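Local coordinates for protein arginyl-tRNA synthetase, putative (Plasmodium falciparum, PDB 5JLD) that probably joins L-arginine to its cognate tRNA(Arg) at the expense of ATP, as a class I aminoacyl-tRNA synthetase, at residues A[135-140]-A[175-180]. Sequence-based numbering, arbitrary orientation.
Sequences LVDFSS and VNHVGD
Two nearly straight backbone hydrogen bonds grip Val-175 from the residues on either side of its parallel bridge partner, Asp-137: Val-175 N donates to Val-136 O (3.0 Å), and Phe-138 N donates to Val-175 O (3.2 Å), each donor lying almost along the C=O axis. Beyond this bridge regular strand pairing ends, and a single water links the two chains through four bonds. It donates to Asp-137 OD1 (2.7 Å) and Phe-138 O, and accepts from Ser-140 OG and from His-177 N (2.7 Å). A carboxylate oxygen at the strand's end suits as acceptor, and a short serine hydroxyl three residues on as donor. Asn-176, its CG anti to the backbone N (chi1 -166°), extends its amide toward the loop 138-140; OD1 receives Ser-140 N at 3.0 Å, the donor above the carbonyl plane and the bond bent to 135°, while ND2 is hydrogen-bonded to Tyr-263 OH, so both amide ends are used. Strands 133-137 and 171-176 are joined through helix 149-167 as a beta-alpha-beta crossover of the class I Rossmann-like catalytic domain, and both loops leave their C-terminal ends. Asp-137 OD2 forms a salt bridge with Arg-335, and both carboxylate oxygens lie 3.8 Å from His-177 CB. Buried Val-175 sets an apolar methyl, CG2, obliquely against Leu-135 CD1 (3.7 Å). The Phe-138 ring (chi1 65°, the crowded position) meets Val-136 O at its edge and offers Cys-162 a flat apolar surface.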
loop_
_atom_site.group_PDB
_atom_site.type_symbol
_atom_site.label_atom_id
_atom_site.label_comp_id
_atom_site.label_asym_id
_atom_site.label_seq_id
_atom_site.Cartn_x
_atom_site.Cartn_y
_atom_site.Cartn_z
ATOM N N LEU A 135 -3.935 -5.669 10.543
ATOM C CA LEU A 135 -4.603 -6.601 9.652
ATOM C C LEU A 135 -5.013 -5.891 8.373
ATOM O O LEU A 135 -5.628 -4.838 8.431
ATOM C CB LEU A 135 -5.833 -7.228 10.330
ATOM C CG LEU A 135 -6.574 -8.307 9.535
ATOM C CD1 LEU A 135 -7.196 -9.357 10.481
ATOM C CD2 LEU A 135 -7.647 -7.705 8.625
ATOM N N VAL A 136 -4.710 -6.508 7.232
ATOM C CA VAL A 136 -5.111 -5.979 5.934
ATOM C C VAL A 136 -6.081 -6.958 5.261
ATOM O O VAL A 136 -5.761 -8.127 5.011
ATOM C CB VAL A 136 -3.882 -5.706 5.022
ATOM C CG1 VAL A 136 -4.318 -5.088 3.677
ATOM C CG2 VAL A 136 -2.860 -4.794 5.736
ATOM N N ASP A 137 -7.278 -6.461 4.986
ATOM C CA ASP A 137 -8.365 -7.225 4.375
ATOM C C ASP A 137 -8.422 -6.876 2.898
ATOM O O ASP A 137 -8.787 -5.758 2.553
ATOM C CB ASP A 137 -9.682 -6.891 5.085
ATOM C CG ASP A 137 -10.865 -7.706 4.592
ATOM O OD1 ASP A 137 -10.976 -8.010 3.383
ATOM O OD2 ASP A 137 -11.714 -8.047 5.445
ATOM N N PHE A 138 -8.050 -7.814 2.032
ATOM C CA PHE A 138 -7.982 -7.519 0.612
ATOM C C PHE A 138 -8.220 -8.728 -0.282
ATOM O O PHE A 138 -8.322 -9.868 0.198
ATOM C CB PHE A 138 -6.627 -6.842 0.260
ATOM C CG PHE A 138 -5.398 -7.709 0.469
ATOM C CD1 PHE A 138 -5.046 -8.179 1.737
ATOM C CD2 PHE A 138 -4.546 -7.992 -0.600
ATOM C CE1 PHE A 138 -3.884 -8.951 1.927
ATOM C CE2 PHE A 138 -3.382 -8.758 -0.425
ATOM C CZ PHE A 138 -3.052 -9.241 0.842
ATOM N N SER A 139 -8.331 -8.423 -1.579
ATOM C CA SER A 139 -8.646 -9.340 -2.676
ATOM C C SER A 139 -10.131 -9.705 -2.697
ATOM O O SER A 139 -10.868 -9.250 -3.562
ATOM C CB SER A 139 -7.786 -10.603 -2.617
ATOM O OG SER A 139 -7.829 -11.271 -3.850
ATOM N N SER A 140 -10.563 -10.537 -1.761
ATOM C CA SER A 140 -11.994 -10.863 -1.601
ATOM C C SER A 140 -12.702 -11.539 -2.803
ATOM O O SER A 140 -13.778 -11.104 -3.223
ATOM C CB SER A 140 -12.758 -9.584 -1.242
ATOM O OG SER A 140 -12.133 -8.915 -0.169
ATOM N N VAL A 175 -5.211 -11.091 5.137
ATOM C CA VAL A 175 -6.488 -11.786 5.239
ATOM C C VAL A 175 -7.364 -11.647 3.997
ATOM O O VAL A 175 -7.690 -10.561 3.555
ATOM C CB VAL A 175 -7.273 -11.306 6.464
ATOM C CG1 VAL A 175 -8.664 -11.950 6.491
ATOM C CG2 VAL A 175 -6.514 -11.665 7.736
ATOM N N ASN A 176 -7.754 -12.788 3.453
ATOM C CA ASN A 176 -8.627 -12.846 2.302
ATOM C C ASN A 176 -10.040 -13.275 2.716
ATOM O O ASN A 176 -10.257 -14.454 2.952
ATOM C CB ASN A 176 -8.040 -13.818 1.269
ATOM C CG ASN A 176 -8.695 -13.697 -0.090
ATOM O OD1 ASN A 176 -9.659 -12.947 -0.267
ATOM N ND2 ASN A 176 -8.160 -14.420 -1.065
ATOM N N HIS A 177 -10.958 -12.308 2.814
ATOM C CA HIS A 177 -12.361 -12.508 3.205
ATOM C C HIS A 177 -13.163 -13.038 2.018
ATOM O O HIS A 177 -13.937 -12.308 1.400
ATOM C CB HIS A 177 -12.957 -11.186 3.727
ATOM C CG HIS A 177 -14.324 -11.301 4.344
ATOM N ND1 HIS A 177 -14.515 -11.491 5.693
ATOM C CD2 HIS A 177 -15.563 -11.163 3.802
ATOM C CE1 HIS A 177 -15.815 -11.517 5.953
ATOM N NE2 HIS A 177 -16.467 -11.308 4.825
ATOM N N VAL A 178 -12.948 -14.309 1.686
ATOM C CA VAL A 178 -13.544 -14.905 0.491
ATOM C C VAL A 178 -15.048 -15.125 0.681
ATOM O O VAL A 178 -15.499 -15.442 1.786
ATOM C CB VAL A 178 -12.836 -16.235 0.127
ATOM C CG1 VAL A 178 -12.758 -17.165 1.334
ATOM C CG2 VAL A 178 -13.516 -16.926 -1.045
ATOM N N GLY A 179 -15.825 -14.928 -0.387
ATOM C CA GLY A 179 -17.253 -15.181 -0.345
ATOM C C GLY A 179 -17.572 -16.672 -0.476
ATOM O O GLY A 179 -17.848 -17.166 -1.569
ATOM N N ASP A 180 -17.537 -17.395 0.641
ATOM C CA ASP A 180 -17.716 -18.847 0.619
ATOM C C ASP A 180 -18.969 -19.274 1.373
ATOM O O ASP A 180 -19.079 -20.412 1.815
ATOM C CB ASP A 180 -16.498 -19.552 1.230
ATOM C CG ASP A 180 -16.294 -19.199 2.703
ATOM O OD1 ASP A 180 -16.908 -18.215 3.185
ATOM O OD2 ASP A 180 -15.512 -19.911 3.376
HETATM O O HOH W 1 -10.562 -9.892 1.562
#